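Local coordinates for putative translational inhibitor protein (PDB 5V4D) that is of unknown function but belongs to the Rid (YjgF-like) family and may act as an enamine/imine deaminase, at residues I7-A12 against L64-T69; T78-N83 against E121-A126. One frame throughout, in Å; residues are numbered along the deposited sequence.

Contact 1 (I7-A12 against L64-T69); sequences IETKNA and LLQAGT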
loop_
_atom_site.group_PDB
_atom_site.type_symbol
_atom_site.label_atom_id
_atom_site.label_comp_id
_atom_site.label_asym_id
_atom_site.label_seq_id
_atom_site.Cartn_x
_atom_site.Cartn_y
_atom_site.Cartn_z
ATOM N N ILE A 7 6.575 6.212 17.386
ATOM C CA ILE A 7 6.927 7.616 17.158
ATOM C C ILE A 7 5.722 8.460 17.550
ATOM O O ILE A 7 4.599 8.204 17.094
ATOM C CB ILE A 7 7.299 7.905 15.694
ATOM C CG1 ILE A 7 8.506 7.072 15.243
ATOM C CG2 ILE A 7 7.573 9.397 15.528
ATOM C CD1 ILE A 7 9.764 7.342 16.044
ATOM N N GLU A 8 5.947 9.441 18.432
ATOM C CA GLU A 8 4.884 10.330 18.908
ATOM C C GLU A 8 5.463 11.735 18.947
ATOM O O GLU A 8 6.482 11.961 19.615
ATOM C CB GLU A 8 4.403 9.925 20.312
ATOM C CG GLU A 8 4.071 8.442 20.489
ATOM C CD GLU A 8 3.849 8.021 21.968
ATOM O OE1 GLU A 8 4.803 8.119 22.784
ATOM O OE2 GLU A 8 2.722 7.571 22.301
ATOM N N THR A 9 4.820 12.670 18.249
ATOM C CA THR A 9 5.205 14.083 18.294
ATOM C C THR A 9 3.981 14.985 18.226
ATOM O O THR A 9 3.088 14.758 17.405
ATOM C CB THR A 9 6.195 14.465 17.179
ATOM O OG1 THR A 9 6.403 15.885 17.222
ATOM C CG2 THR A 9 5.721 14.100 15.787
ATOM N N LYS A 10 3.951 16.023 19.096
ATOM C CA LYS A 10 2.889 17.011 19.000
ATOM C C LYS A 10 2.993 17.874 17.742
ATOM O O LYS A 10 2.052 18.636 17.452
ATOM C CB LYS A 10 2.883 17.924 20.253
ATOM C CG LYS A 10 2.408 17.240 21.537
ATOM C CD LYS A 10 1.086 16.509 21.328
ATOM C CE LYS A 10 0.275 16.403 22.616
ATOM N NZ LYS A 10 1.046 15.764 23.719
ATOM N N ASN A 11 4.099 17.806 16.992
ATOM C CA ASN A 11 4.194 18.556 15.744
ATOM C C ASN A 11 3.560 17.868 14.544
ATOM O O ASN A 11 3.558 18.448 13.450
ATOM C CB ASN A 11 5.656 18.879 15.447
ATOM C CG ASN A 11 6.215 19.855 16.464
ATOM O OD1 ASN A 11 5.505 20.769 16.913
ATOM N ND2 ASN A 11 7.437 19.635 16.868
ATOM N N ALA A 12 3.014 16.666 14.696
ATOM C CA ALA A 12 2.132 16.082 13.698
ATOM C C ALA A 12 0.769 15.879 14.331
ATOM O O ALA A 12 0.650 15.851 15.558
ATOM C CB ALA A 12 2.659 14.731 13.172
ATOM N N LEU A 64 9.183 12.350 10.586
ATOM C CA LEU A 64 10.559 11.960 10.300
ATOM C C LEU A 64 11.511 12.545 11.340
ATOM O O LEU A 64 12.381 11.842 11.862
ATOM C CB LEU A 64 10.956 12.460 8.919
ATOM C CG LEU A 64 10.131 11.899 7.770
ATOM C CD1 LEU A 64 10.619 12.544 6.459
ATOM C CD2 LEU A 64 10.210 10.366 7.747
ATOM N N LEU A 65 11.372 13.847 11.627
ATOM C CA LEU A 65 12.285 14.499 12.581
ATOM C C LEU A 65 12.200 13.855 13.952
ATOM O O LEU A 65 13.228 13.659 14.607
ATOM C CB LEU A 65 11.970 15.986 12.679
ATOM C CG LEU A 65 12.242 16.780 11.395
ATOM C CD1 LEU A 65 11.930 18.261 11.586
ATOM C CD2 LEU A 65 13.663 16.599 10.935
ATOM N N GLN A 66 10.988 13.525 14.403
ATOM C CA GLN A 66 10.858 12.930 15.731
ATOM C C GLN A 66 11.543 11.575 15.773
ATOM O O GLN A 66 12.094 11.181 16.819
ATOM C CB GLN A 66 9.379 12.809 16.086
ATOM C CG GLN A 66 9.106 12.140 17.441
ATOM C CD GLN A 66 9.647 12.921 18.593
ATOM O OE1 GLN A 66 9.946 14.100 18.482
ATOM N NE2 GLN A 66 9.768 12.253 19.741
ATOM N N ALA A 67 11.522 10.855 14.642
ATOM C CA ALA A 67 12.217 9.579 14.500
ATOM C C ALA A 67 13.722 9.729 14.342
ATOM O O ALA A 67 14.417 8.714 14.314
ATOM C CB ALA A 67 11.660 8.792 13.296
ATOM N N GLY A 68 14.238 10.947 14.231
ATOM C CA GLY A 68 15.659 11.140 14.036
ATOM C C GLY A 68 16.118 10.825 12.630
ATOM O O GLY A 68 17.289 10.485 12.417
ATOM N N THR A 69 15.221 10.928 11.655
ATOM C CA THR A 69 15.612 10.679 10.269
ATOM C C THR A 69 15.153 11.871 9.427
ATOM O O THR A 69 14.763 12.902 9.999
ATOM C CB THR A 69 15.056 9.337 9.777
ATOM O OG1 THR A 69 15.666 9.023 8.508
ATOM C CG2 THR A 69 13.547 9.367 9.592
HETATM O O HOH W 1 8.745 9.375 19.591
#
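Gln66 lays its side chain across the 7-12 loop and overlaps Ile7, the Glu8 carbonyl and Thr9. With CG anti to the backbone N (chi1 178°), the chain comes alongside Ile7 CG2 and Thr9 CB. Gln66 CG lies 3.7 Å from Ile7 CG2, and Thr9 CB packs against it too. The chain then bends at chi2 (64°), and the amide comes to lie near the loop backbone. The Gln66 side chain passes those of Ile7 and Thr9 running the other way to each, and the contact follows the glutamine stem.

The amide nitrogen does not bond directly to the loop. Gln66 NE2 is 3.3 Å from Glu8 O, but the angle is poor for a hydrogen bond. A water makes the link instead. It accepts from Gln66 NE2 at 3.1 Å and from Glu8 N at 3.0 Å.

Ile7 also reaches the end of the helix. Ile7 CD1 meets Ala67 CB at 3.6 Å and lies nearly as close to Ala67 CA. This is the contact between purely apolar side chains. Just beyond it, Gly68 has positive phi and closes the helix in a Schellman motif, with Gly68 N bonded to Leu65 O and Thr69 N to Leu64 O.

The loop is held by its own turn. Thr9 OG1 accepts from Asn11 N at 3.0 Å in an ST turn, inside a type I turn from Thr9 to Ala12. Thr9 N bonds to Gln21 OE1.

The whole is a surface contact at the C-terminal end of helix 49-66. Ile7 is the buried part: it is backbone-bonded to Ala22 and packs on Cys24 of strand 22-25. Leu29 of strand 28-31 touches the side chains of both Ile7 and Ala67.

Contact 2 (T78-N83 against E121-A126); sequences TIFITN and EIEVIA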
loop_
_atom_site.group_PDB
_atom_site.type_symbol
_atom_site.label_atom_id
_atom_site.label_comp_id
_atom_site.label_asym_id
_atom_site.label_seq_id
_atom_site.Cartn_x
_atom_site.Cartn_y
_atom_site.Cartn_z
ATOM N N THR A 78 2.992 6.311 -1.132
ATOM C CA THR A 78 1.755 6.157 -1.900
ATOM C C THR A 78 0.954 7.435 -1.745
ATOM O O THR A 78 0.784 7.935 -0.625
ATOM C CB THR A 78 0.928 4.956 -1.407
ATOM O OG1 THR A 78 1.729 3.783 -1.541
ATOM C CG2 THR A 78 -0.360 4.781 -2.191
ATOM N N ILE A 79 0.502 7.974 -2.861
ATOM C CA ILE A 79 -0.382 9.131 -2.862
ATOM C C ILE A 79 -1.802 8.654 -3.150
ATOM O O ILE A 79 -2.075 8.125 -4.237
ATOM C CB ILE A 79 0.079 10.153 -3.912
ATOM C CG1 ILE A 79 1.489 10.642 -3.575
ATOM C CG2 ILE A 79 -0.921 11.360 -3.985
ATOM C CD1 ILE A 79 2.056 11.620 -4.648
ATOM N N PHE A 80 -2.703 8.927 -2.206
ATOM C CA PHE A 80 -4.147 8.685 -2.366
ATOM C C PHE A 80 -4.775 10.045 -2.605
ATOM O O PHE A 80 -4.649 10.949 -1.768
ATOM C CB PHE A 80 -4.743 8.022 -1.118
ATOM C CG PHE A 80 -4.082 6.711 -0.717
ATOM C CD1 PHE A 80 -4.335 5.530 -1.391
ATOM C CD2 PHE A 80 -3.280 6.672 0.390
ATOM C CE1 PHE A 80 -3.763 4.310 -0.944
ATOM C CE2 PHE A 80 -2.712 5.449 0.807
ATOM C CZ PHE A 80 -2.954 4.322 0.152
ATOM N N ILE A 81 -5.387 10.239 -3.777
ATOM C CA ILE A 81 -6.020 11.517 -4.066
ATOM C C ILE A 81 -7.457 11.274 -4.489
ATOM O O ILE A 81 -7.778 10.258 -5.105
ATOM C CB ILE A 81 -5.275 12.345 -5.140
ATOM C CG1 ILE A 81 -4.876 11.508 -6.353
ATOM C CG2 ILE A 81 -4.072 13.023 -4.528
ATOM C CD1 ILE A 81 -4.403 12.374 -7.507
ATOM N N THR A 82 -8.324 12.231 -4.168
ATOM C CA THR A 82 -9.733 12.049 -4.512
ATOM C C THR A 82 -10.049 12.440 -5.956
ATOM O O THR A 82 -11.139 12.120 -6.441
ATOM C CB THR A 82 -10.658 12.829 -3.566
ATOM O OG1 THR A 82 -10.390 14.249 -3.620
ATOM C CG2 THR A 82 -10.559 12.312 -2.122
ATOM N N ASN A 83 -9.117 13.087 -6.657
ATOM C CA ASN A 83 -9.360 13.531 -8.031
ATOM C C ASN A 83 -8.021 13.420 -8.743
ATOM O O ASN A 83 -7.082 14.160 -8.416
ATOM C CB ASN A 83 -9.879 14.961 -8.059
ATOM C CG ASN A 83 -10.177 15.455 -9.475
ATOM O OD1 ASN A 83 -9.808 14.857 -10.466
ATOM N ND2 ASN A 83 -10.867 16.587 -9.553
ATOM N N GLU A 121 -3.952 12.132 0.762
ATOM C CA GLU A 121 -3.330 11.452 1.897
ATOM C C GLU A 121 -2.043 10.833 1.403
ATOM O O GLU A 121 -2.051 10.200 0.344
ATOM C CB GLU A 121 -4.261 10.370 2.482
ATOM C CG GLU A 121 -3.668 9.704 3.727
ATOM C CD GLU A 121 -4.565 8.624 4.303
ATOM O OE1 GLU A 121 -4.075 7.613 4.859
ATOM O OE2 GLU A 121 -5.793 8.725 4.099
ATOM N N ILE A 122 -0.928 11.047 2.106
ATOM C CA ILE A 122 0.338 10.486 1.623
ATOM C C ILE A 122 0.928 9.613 2.716
ATOM O O ILE A 122 1.098 10.059 3.862
ATOM C CB ILE A 122 1.329 11.579 1.198
ATOM C CG1 ILE A 122 0.707 12.352 0.031
ATOM C CG2 ILE A 122 2.665 10.956 0.727
ATOM C CD1 ILE A 122 1.640 13.478 -0.472
ATOM N N GLU A 123 1.273 8.377 2.340
ATOM C CA GLU A 123 1.879 7.386 3.215
ATOM C C GLU A 123 3.322 7.174 2.789
ATOM O O GLU A 123 3.605 7.098 1.588
ATOM C CB GLU A 123 1.073 6.093 3.074
ATOM C CG GLU A 123 1.585 4.900 3.755
ATOM C CD GLU A 123 0.687 3.712 3.349
ATOM O OE1 GLU A 123 -0.376 3.606 3.927
ATOM O OE2 GLU A 123 1.009 2.977 2.390
ATOM N N VAL A 124 4.246 7.093 3.756
ATOM C CA VAL A 124 5.657 6.909 3.449
ATOM C C VAL A 124 6.279 5.815 4.301
ATOM O O VAL A 124 5.811 5.493 5.407
ATOM C CB VAL A 124 6.482 8.212 3.631
ATOM C CG1 VAL A 124 5.753 9.411 3.049
ATOM C CG2 VAL A 124 6.821 8.482 5.110
ATOM N N ILE A 125 7.322 5.193 3.755
ATOM C CA ILE A 125 8.248 4.404 4.554
ATOM C C ILE A 125 9.634 4.980 4.347
ATOM O O ILE A 125 9.968 5.494 3.274
ATOM C CB ILE A 125 8.252 2.894 4.251
ATOM C CG1 ILE A 125 8.589 2.637 2.785
ATOM C CG2 ILE A 125 6.929 2.260 4.698
ATOM C CD1 ILE A 125 9.079 1.203 2.543
ATOM N N ALA A 126 10.441 4.913 5.401
ATOM C CA ALA A 126 11.766 5.505 5.368
ATOM C C ALA A 126 12.773 4.566 6.003
ATOM O O ALA A 126 12.444 3.779 6.880
ATOM C CB ALA A 126 11.824 6.848 6.101
HETATM O O HOH W 2 3.477 3.387 0.815
#
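Phe80 rises from strand 74-81 on the same face of the sheet as Thr78, Glu121 and Glu123. Phe80 CB lies 3.8 Å from Glu121 O. CG is beside the backbone N (chi1 -57°), and CD2 is also close to that carbonyl, which meets the ring obliquely. Further out, Phe80 CE2 is 4.3 Å from Glu123 OE1, which sits at the ring edge near its plane. Thr78 CG2 lies over one ring face, offset toward the rim.

The backbones pair antiparallel, with 166° between the N-to-C directions of 78-81 and 121-126. Thr78 with Glu123 and Phe80 with Glu121 are hydrogen-bonded pairs, each joined by two N-H...O bonds. Between them, Ile79 and Ile122 form a non-hydrogen-bonded pair. Both side chains project from the opposite face, where Ile79 CG1 and Ile122 CG1 meet at 4.1 Å and both residues touch Tyr94 of helix 87-98. Ile122 CA also makes a CA-H...O contact to Thr78 O.

Thr78 OG1 and Glu123 OE2 do not bond directly but share a water, which donates to OE2. Glu123 OE1 turns to the second subunit, where it bonds to Ser107 OG and forms a salt bridge with Lys76. Phe80 packs on Val109 of that subunit, and Glu121 on its Thr108. An acetate, probably from the crystallisation liquor, lies about 5 Å from the Glu121 side chain, consistent with a pocket at this subunit boundary.

The isoleucine face is apolar and joins the sheet to a helix of its own chain. The face with Phe80 and Glu123 lies at the trimer interface, where the lysine and serine probably favour a charged Glu123 carboxylate.

How the contacts relate
From the N terminus, the chain leaves strand 5-7, runs through strands 22-25 and 28-31 and then helix 49-66. Contact 1 closes this first loop by bringing the helix end back to 7-12. The chain then enters strand 74-81, passes helix 87-98 and strand 105-110, and returns as strand 120-127. Contact 2 closes this second loop. The two loops are in series, so they neither nest nor cross. Contact 1 joins a helix end to the region beside an outer strand; contact 2 joins two inner strands. Their centres are about 18 Å apart, but Leu64 CD2 packs on Ala126 CB at 4.2 Å, linking helix to sheet.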